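Local coordinates for protein effector EagT6 (Pseudomonas aeruginosa, PDB 1TU1) that helps deliver the toxin Tse6 to target cells, acting as a homodimer that is essential for loading Tse6 onto VgrG1a, at residues A[103-108]-A[114-119]; A[38-43]-A[130-135]. One frame throughout, in Å; residues are numbered along the deposited sequence.

Interaction 1. Residues A[103-108]-A[114-119]; sequences RQVFIE and LITTLT
The ring of Phe-106 has Ile-115 CG2 over one face, 4.3 Å above the plane and offset toward the rim. Ile-115 CD1 reaches Phe-106 CE1 obliquely, at 3.7 Å. On Ile-115, CG1 lies anti to the carbonyl carbon (chi1 -61°), which sets CG1 and CD1 against the CD1-CE1 side of the ring. Next along the same sheet face, the flat amide of Gln-104 meets Thr-117. Gln-104 NE2 donates to Thr-117 OG1 at 3.0 Å. The hydroxyl oxygen sits close to the amide plane and the N-H...O angle is 166°. OE1 of Gln-104 is bonded to Tyr-91 OH, so both ends of the amide have a partner.

Strands 103-107 and 114-119 run antiparallel, their axes 4.7 Å apart at the closest. Arg-103/Leu-118, Val-105/Thr-116 and Ile-107/Leu-114 are hydrogen-bonded pairs, each with two backbone bonds. Their side chains lie on the other face. There Val-105 CB approaches Thr-116 OG1 at 3.5 Å. A water donates to Arg-103 O at 2.7 Å and also hydrogen-bonds Thr-116 OG1, at 2.8 Å. Arg-103 itself leads away to Asp-90 and Glu-129, with which it forms salt bridges.

Phe-106 and Ile-115 also touch Tyr-56 of helix 53-67, while Thr-116 and Leu-118 touch helix 125-137. This beta hairpin thus lies between helices on its two faces. The chemistry is mixed. Six backbone bonds fix the register, Phe-106 packs on Ile-115 on one face, Ile-107 lies beside Leu-114 on the other, and the Gln-104 amide is held at both ends, which probably limits its rotation.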
ATOM      1  N   ARG A 103      -5.115 -11.132 -14.402  1.00 32.53           N
ATOM      2  CA  ARG A 103      -5.919 -10.153 -15.109  1.00 31.83           C
ATOM      3  C   ARG A 103      -5.493  -8.783 -14.575  1.00 30.33           C
ATOM      4  O   ARG A 103      -5.820  -8.423 -13.428  1.00 30.22           O
ATOM      5  CB  ARG A 103      -7.398 -10.412 -14.889  1.00 32.20           C
ATOM      6  CG  ARG A 103      -7.803 -11.876 -15.201  1.00 35.70           C
ATOM      7  CD  ARG A 103      -9.259 -12.057 -15.546  1.00 37.42           C
ATOM      8  NE  ARG A 103      -9.587 -11.570 -16.878  1.00 40.30           N
ATOM      9  CZ  ARG A 103     -10.809 -11.597 -17.403  1.00 44.30           C
ATOM     10  NH1 ARG A 103     -11.839 -12.042 -16.703  1.00 46.73           N
ATOM     11  NH2 ARG A 103     -11.024 -11.125 -18.624  1.00 45.86           N
ATOM     12  N   GLN A 104      -4.741  -8.059 -15.403  1.00 27.82           N
ATOM     13  CA  GLN A 104      -4.018  -6.849 -15.027  1.00 26.92           C
ATOM     14  C   GLN A 104      -4.514  -5.640 -15.834  1.00 26.22           C
ATOM     15  O   GLN A 104      -4.448  -5.638 -17.065  1.00 26.99           O
ATOM     16  CB  GLN A 104      -2.529  -7.070 -15.249  1.00 26.60           C
ATOM     17  CG  GLN A 104      -1.623  -6.042 -14.614  1.00 26.76           C
ATOM     18  CD  GLN A 104      -0.192  -6.503 -14.521  1.00 27.71           C
ATOM     19  OE1 GLN A 104       0.442  -6.801 -15.535  1.00 27.83           O
ATOM     20  NE2 GLN A 104       0.322  -6.594 -13.295  1.00 26.50           N
ATOM     21  N   VAL A 105      -5.065  -4.644 -15.155  1.00 24.39           N
ATOM     22  CA  VAL A 105      -5.601  -3.457 -15.812  1.00 23.12           C
ATOM     23  C   VAL A 105      -4.667  -2.259 -15.563  1.00 22.66           C
ATOM     24  O   VAL A 105      -4.297  -1.958 -14.420  1.00 21.02           O
ATOM     25  CB  VAL A 105      -6.988  -3.134 -15.324  1.00 22.91           C
ATOM     26  CG1 VAL A 105      -7.558  -1.873 -16.034  1.00 23.30           C
ATOM     27  CG2 VAL A 105      -7.950  -4.338 -15.525  1.00 24.72           C
ATOM     28  N   PHE A 106      -4.272  -1.595 -16.638  1.00 21.50           N
ATOM     29  CA  PHE A 106      -3.472  -0.388 -16.536  1.00 21.25           C
ATOM     30  C   PHE A 106      -4.388   0.758 -16.839  1.00 22.14           C
ATOM     31  O   PHE A 106      -5.050   0.760 -17.890  1.00 22.62           O
ATOM     32  CB  PHE A 106      -2.338  -0.433 -17.542  1.00 21.36           C
ATOM     33  CG  PHE A 106      -1.396  -1.563 -17.345  1.00 22.05           C
ATOM     34  CD1 PHE A 106      -0.199  -1.363 -16.679  1.00 21.49           C
ATOM     35  CD2 PHE A 106      -1.691  -2.835 -17.821  1.00 23.48           C
ATOM     36  CE1 PHE A 106       0.708  -2.403 -16.501  1.00 23.22           C
ATOM     37  CE2 PHE A 106      -0.779  -3.898 -17.649  1.00 24.40           C
ATOM     38  CZ  PHE A 106       0.416  -3.682 -16.981  1.00 23.89           C
ATOM     39  N   ILE A 107      -4.476   1.722 -15.916  1.00 20.84           N
ATOM     40  CA  ILE A 107      -5.354   2.866 -16.087  1.00 20.75           C
ATOM     41  C   ILE A 107      -4.510   4.129 -16.132  1.00 20.26           C
ATOM     42  O   ILE A 107      -3.852   4.486 -15.165  1.00 19.21           O
ATOM     43  CB  ILE A 107      -6.395   2.986 -14.952  1.00 20.04           C
ATOM     44  CG1 ILE A 107      -7.135   1.658 -14.740  1.00 21.05           C
ATOM     45  CG2 ILE A 107      -7.363   4.153 -15.246  1.00 19.32           C
ATOM     46  CD1 ILE A 107      -8.093   1.681 -13.575  1.00 22.19           C
ATOM     47  N   GLU A 108      -4.530   4.800 -17.278  1.00 21.28           N
ATOM     48  CA  GLU A 108      -3.783   6.034 -17.444  1.00 20.03           C
ATOM     49  C   GLU A 108      -4.275   7.073 -16.440  1.00 19.85           C
ATOM     50  O   GLU A 108      -5.434   7.384 -16.398  1.00 19.71           O
ATOM     51  CB  GLU A 108      -3.950   6.623 -18.853  1.00 19.96           C
ATOM     52  CG  GLU A 108      -2.917   7.722 -19.065  1.00 19.56           C
ATOM     53  CD  GLU A 108      -2.980   8.405 -20.433  1.00 19.63           C
ATOM     54  OE1 GLU A 108      -4.050   8.397 -21.097  1.00 21.31           O
ATOM     55  OE2 GLU A 108      -1.924   8.950 -20.793  1.00 21.60           O
ATOM     56  N   LEU A 114      -2.372   3.904 -12.673  1.00 18.19           N
ATOM     57  CA  LEU A 114      -2.985   3.051 -11.647  1.00 17.72           C
ATOM     58  C   LEU A 114      -3.185   1.643 -12.226  1.00 18.76           C
ATOM     59  O   LEU A 114      -3.828   1.473 -13.269  1.00 18.58           O
ATOM     60  CB  LEU A 114      -4.308   3.632 -11.187  1.00 18.81           C
ATOM     61  CG  LEU A 114      -4.947   2.988  -9.933  1.00 19.26           C
ATOM     62  CD1 LEU A 114      -4.117   3.321  -8.699  1.00 19.61           C
ATOM     63  CD2 LEU A 114      -6.363   3.450  -9.777  1.00 21.42           C
ATOM     64  N   ILE A 115      -2.629   0.647 -11.539  1.00 18.71           N
ATOM     65  CA  ILE A 115      -2.605  -0.736 -11.999  1.00 18.95           C
ATOM     66  C   ILE A 115      -3.368  -1.603 -11.020  1.00 19.66           C
ATOM     67  O   ILE A 115      -3.115  -1.531  -9.806  1.00 18.40           O
ATOM     68  CB  ILE A 115      -1.184  -1.219 -12.118  1.00 18.73           C
ATOM     69  CG1 ILE A 115      -0.429  -0.356 -13.129  1.00 20.03           C
ATOM     70  CG2 ILE A 115      -1.134  -2.720 -12.571  1.00 21.20           C
ATOM     71  CD1 ILE A 115       1.034  -0.668 -13.279  1.00 20.47           C
ATOM     72  N   THR A 116      -4.322  -2.392 -11.518  1.00 19.93           N
ATOM     73  CA  THR A 116      -4.978  -3.413 -10.661  1.00 20.47           C
ATOM     74  C   THR A 116      -4.634  -4.782 -11.207  1.00 22.02           C
ATOM     75  O   THR A 116      -4.541  -4.978 -12.437  1.00 21.66           O
ATOM     76  CB  THR A 116      -6.496  -3.245 -10.603  1.00 20.25           C
ATOM     77  OG1 THR A 116      -7.080  -3.596 -11.872  1.00 20.34           O
ATOM     78  CG2 THR A 116      -6.896  -1.790 -10.348  1.00 20.15           C
ATOM     79  N   THR A 117      -4.389  -5.740 -10.303  1.00 22.69           N
ATOM     80  CA  THR A 117      -3.907  -7.037 -10.708  1.00 23.05           C
ATOM     81  C   THR A 117      -4.661  -8.102  -9.915  1.00 24.21           C
ATOM     82  O   THR A 117      -4.587  -8.120  -8.682  1.00 23.57           O
ATOM     83  CB  THR A 117      -2.417  -7.167 -10.450  1.00 23.81           C
ATOM     84  OG1 THR A 117      -1.663  -6.139 -11.124  1.00 23.01           O
ATOM     85  CG2 THR A 117      -1.883  -8.492 -11.030  1.00 24.59           C
ATOM     86  N   LEU A 118      -5.419  -8.945 -10.608  1.00 25.03           N
ATOM     87  CA  LEU A 118      -5.968 -10.169 -10.004  1.00 25.40           C
ATOM     88  C   LEU A 118      -4.980 -11.297 -10.279  1.00 26.42           C
ATOM     89  O   LEU A 118      -4.600 -11.527 -11.426  1.00 26.06           O
ATOM     90  CB  LEU A 118      -7.322 -10.510 -10.614  1.00 25.85           C
ATOM     91  CG  LEU A 118      -7.986 -11.822 -10.114  1.00 25.01           C
ATOM     92  CD1 LEU A 118      -8.533 -11.635  -8.721  1.00 24.88           C
ATOM     93  CD2 LEU A 118      -9.100 -12.219 -11.054  1.00 26.58           C
ATOM     94  N   THR A 119      -4.572 -12.009  -9.233  1.00 26.91           N
ATOM     95  CA  THR A 119      -3.688 -13.123  -9.374  1.00 27.62           C
ATOM     96  C   THR A 119      -4.355 -14.375  -8.833  1.00 28.98           C
ATOM     97  O   THR A 119      -4.797 -14.412  -7.688  1.00 28.23           O
ATOM     98  CB  THR A 119      -2.405 -12.878  -8.617  1.00 27.84           C
ATOM     99  OG1 THR A 119      -1.764 -11.700  -9.107  1.00 28.02           O
ATOM    100  CG2 THR A 119      -1.402 -14.003  -8.887  1.00 28.88           C
TER
HETATM  101  O   HOH W   1      -7.334  -6.335 -12.543  1.00 26.55           O

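Interaction 2. Residues A[38-43]-A[130-135]; sequences ASFVIS and PAWKQA
Phe-40 and Trp-132 both carry CG anti to the backbone N, with chi1 176° and 171°. In Phe-40 this extends the ring from strand 38-43 toward the helix. In Trp-132 it swings the indole off helix 130-135, with its five-membered ring leading toward the strand. The two side chains cross at about a right angle. Phe-40 CD1 lies near the indole plane, at the edge of the ring system, 3.7 Å from Trp-132 CD1. Phe-40 CE1 is 3.8 Å from Trp-132 NE1. From the Phe-40 side the approach is oblique. The planes of the Phe-40 ring and the five-membered ring of Trp-132 stand at 70° and the ring centroids are 5.6 Å apart.

No hydrogen bond joins the two segments. The contact is small and buried, made by this one aromatic pair. Phe-40 also touches Met-136, one turn further along the helix, and Thr-116 of the neighbouring strand. Leu-13 of the second subunit packs on Phe-40, and Trp-19 of that subunit packs on Ala-131 and Ala-135. This is helix 125-137 packed on one face of an antiparallel sheet, an alpha+beta arrangement in the DcrB family region, set against the dimer partner.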
ATOM      1  N   ALA A  38      -7.357 -15.946  -3.796  1.00 26.35           N
ATOM      2  CA  ALA A  38      -6.703 -15.096  -4.811  1.00 25.69           C
ATOM      3  C   ALA A  38      -6.340 -13.739  -4.213  1.00 24.93           C
ATOM      4  O   ALA A  38      -6.746 -13.408  -3.108  1.00 24.48           O
ATOM      5  CB  ALA A  38      -7.655 -14.887  -5.966  1.00 25.32           C
ATOM      6  N   SER A  39      -5.561 -12.958  -4.955  1.00 24.20           N
ATOM      7  CA  SER A  39      -5.235 -11.603  -4.525  1.00 24.02           C
ATOM      8  C   SER A  39      -5.636 -10.587  -5.586  1.00 23.48           C
ATOM      9  O   SER A  39      -5.549 -10.863  -6.788  1.00 23.85           O
ATOM     10  CB  SER A  39      -3.766 -11.474  -4.172  1.00 22.68           C
ATOM     11  OG  SER A  39      -2.908 -11.573  -5.280  1.00 23.96           O
ATOM     12  N   PHE A  40      -6.053  -9.418  -5.118  1.00 23.30           N
ATOM     13  CA  PHE A  40      -6.382  -8.273  -5.973  1.00 22.40           C
ATOM     14  C   PHE A  40      -5.579  -7.119  -5.391  1.00 22.23           C
ATOM     15  O   PHE A  40      -5.810  -6.715  -4.242  1.00 21.43           O
ATOM     16  CB  PHE A  40      -7.860  -7.979  -5.919  1.00 21.98           C
ATOM     17  CG  PHE A  40      -8.281  -6.762  -6.696  1.00 21.99           C
ATOM     18  CD1 PHE A  40      -8.180  -6.742  -8.076  1.00 23.05           C
ATOM     19  CD2 PHE A  40      -8.731  -5.610  -6.028  1.00 23.34           C
ATOM     20  CE1 PHE A  40      -8.587  -5.613  -8.813  1.00 24.41           C
ATOM     21  CE2 PHE A  40      -9.130  -4.461  -6.749  1.00 24.37           C
ATOM     22  CZ  PHE A  40      -9.043  -4.461  -8.143  1.00 21.94           C
ATOM     23  N   VAL A  41      -4.643  -6.607  -6.187  1.00 20.90           N
ATOM     24  CA  VAL A  41      -3.641  -5.666  -5.719  1.00 21.24           C
ATOM     25  C   VAL A  41      -3.659  -4.398  -6.607  1.00 20.93           C
ATOM     26  O   VAL A  41      -3.689  -4.492  -7.831  1.00 19.64           O
ATOM     27  CB  VAL A  41      -2.259  -6.309  -5.751  1.00 21.02           C
ATOM     28  CG1 VAL A  41      -1.161  -5.296  -5.536  1.00 22.20           C
ATOM     29  CG2 VAL A  41      -2.160  -7.447  -4.737  1.00 22.40           C
ATOM     30  N   ILE A  42      -3.668  -3.240  -5.969  1.00 19.68           N
ATOM     31  CA  ILE A  42      -3.598  -1.956  -6.668  1.00 19.94           C
ATOM     32  C   ILE A  42      -2.239  -1.370  -6.418  1.00 19.35           C
ATOM     33  O   ILE A  42      -1.832  -1.198  -5.240  1.00 18.26           O
ATOM     34  CB  ILE A  42      -4.675  -1.005  -6.181  1.00 19.93           C
ATOM     35  CG1 ILE A  42      -6.055  -1.685  -6.235  1.00 20.34           C
ATOM     36  CG2 ILE A  42      -4.672   0.297  -7.040  1.00 21.10           C
ATOM     37  CD1 ILE A  42      -7.153  -0.845  -5.609  1.00 20.85           C
ATOM     38  N   SER A  43      -1.543  -1.073  -7.508  1.00 18.69           N
ATOM     39  CA  SER A  43      -0.208  -0.507  -7.491  1.00 18.69           C
ATOM     40  C   SER A  43      -0.168   0.743  -8.408  1.00 19.18           C
ATOM     41  O   SER A  43      -1.170   1.069  -9.049  1.00 18.27           O
ATOM     42  CB  SER A  43       0.830  -1.534  -7.911  1.00 18.97           C
ATOM     43  OG  SER A  43       0.592  -2.014  -9.221  1.00 18.80           O
ATOM     44  N   PRO A 130     -16.248 -13.361 -11.315  1.00 34.87           N
ATOM     45  CA  PRO A 130     -17.423 -12.536 -11.030  1.00 34.01           C
ATOM     46  C   PRO A 130     -17.184 -11.405 -10.023  1.00 33.23           C
ATOM     47  O   PRO A 130     -17.606 -10.262 -10.267  1.00 32.67           O
ATOM     48  CB  PRO A 130     -18.430 -13.556 -10.480  1.00 35.06           C
ATOM     49  CG  PRO A 130     -18.020 -14.835 -11.115  1.00 34.88           C
ATOM     50  CD  PRO A 130     -16.541 -14.794 -11.127  1.00 35.10           C
ATOM     51  N   ALA A 131     -16.545 -11.718  -8.895  1.00 31.76           N
ATOM     52  CA  ALA A 131     -16.297 -10.723  -7.859  1.00 30.76           C
ATOM     53  C   ALA A 131     -15.266  -9.689  -8.347  1.00 29.79           C
ATOM     54  O   ALA A 131     -15.440  -8.517  -8.119  1.00 29.15           O
ATOM     55  CB  ALA A 131     -15.804 -11.385  -6.583  1.00 30.53           C
ATOM     56  N   TRP A 132     -14.209 -10.152  -8.997  1.00 29.40           N
ATOM     57  CA  TRP A 132     -13.222  -9.259  -9.600  1.00 29.85           C
ATOM     58  C   TRP A 132     -13.891  -8.257 -10.572  1.00 30.52           C
ATOM     59  O   TRP A 132     -13.731  -7.037 -10.441  1.00 29.27           O
ATOM     60  CB  TRP A 132     -12.181 -10.070 -10.328  1.00 29.71           C
ATOM     61  CG  TRP A 132     -11.272  -9.237 -11.141  1.00 30.16           C
ATOM     62  CD1 TRP A 132     -10.283  -8.414 -10.685  1.00 29.27           C
ATOM     63  CD2 TRP A 132     -11.279  -9.115 -12.564  1.00 31.86           C
ATOM     64  NE1 TRP A 132      -9.657  -7.807 -11.747  1.00 31.12           N
ATOM     65  CE2 TRP A 132     -10.245  -8.220 -12.914  1.00 31.15           C
ATOM     66  CE3 TRP A 132     -12.056  -9.683 -13.592  1.00 33.11           C
ATOM     67  CZ2 TRP A 132      -9.970  -7.867 -14.244  1.00 32.85           C
ATOM     68  CZ3 TRP A 132     -11.775  -9.332 -14.923  1.00 33.29           C
ATOM     69  CH2 TRP A 132     -10.749  -8.428 -15.231  1.00 31.99           C
ATOM     70  N   LYS A 133     -14.670  -8.803 -11.507  1.00 31.11           N
ATOM     71  CA  LYS A 133     -15.348  -8.027 -12.559  1.00 32.29           C
ATOM     72  C   LYS A 133     -16.183  -6.939 -11.936  1.00 31.53           C
ATOM     73  O   LYS A 133     -16.058  -5.762 -12.303  1.00 31.11           O
ATOM     74  CB  LYS A 133     -16.230  -8.916 -13.446  0.56 32.32           C
ATOM     75  CG  LYS A 133     -16.867  -8.170 -14.637  0.56 34.40           C
ATOM     76  CD  LYS A 133     -17.661  -9.132 -15.537  0.56 36.84           C
ATOM     77  CE  LYS A 133     -18.947  -8.521 -16.098  0.56 37.98           C
ATOM     78  NZ  LYS A 133     -19.818  -9.600 -16.638  0.56 38.28           N
ATOM     79  N   GLN A 134     -17.024  -7.331 -10.978  1.00 30.31           N
ATOM     80  CA  GLN A 134     -17.933  -6.417 -10.331  1.00 29.57           C
ATOM     81  C   GLN A 134     -17.170  -5.268  -9.658  1.00 29.29           C
ATOM     82  O   GLN A 134     -17.565  -4.099  -9.764  1.00 29.08           O
ATOM     83  CB  GLN A 134     -18.787  -7.152  -9.283  1.00 29.80           C
ATOM     84  CG  GLN A 134     -19.658  -6.243  -8.415  1.00 30.47           C
ATOM     85  CD  GLN A 134     -20.704  -5.459  -9.222  1.00 31.84           C
ATOM     86  OE1 GLN A 134     -21.095  -5.887 -10.311  1.00 35.25           O
ATOM     87  NE2 GLN A 134     -21.146  -4.318  -8.691  1.00 31.60           N
ATOM     88  N   ALA A 135     -16.137  -5.618  -8.896  1.00 28.16           N
ATOM     89  CA  ALA A 135     -15.323  -4.637  -8.189  1.00 27.41           C
ATOM     90  C   ALA A 135     -14.778  -3.604  -9.181  1.00 26.23           C
ATOM     91  O   ALA A 135     -14.907  -2.390  -8.966  1.00 25.56           O
ATOM     92  CB  ALA A 135     -14.163  -5.322  -7.491  1.00 27.31           C
TER

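Overall arrangement
Interactions 1 and 2 meet on the same antiparallel sheet, their centres about 9 Å apart. Strand 113-120, which carries 114-119 of interaction 1, pairs with 98-107 on one side and on the other with strand 38-45, which carries 38-43 of interaction 2. Ile-115 O to Ser-43 N, at 2.8 Å, and Thr-117 N to Val-41 O, at 2.9 Å, are probable hydrogen bonds across that second seam. Trp-132 links the contacts from the helix side, with its CZ3 3.2 Å from Arg-103 NH1. Along the chain, the hairpin of 103-108 and 114-119 is nested inside the loop closed by 38-43 and 130-135. The second subunit reaches both contacts, at Leu-114 in the first and more extensively in the second.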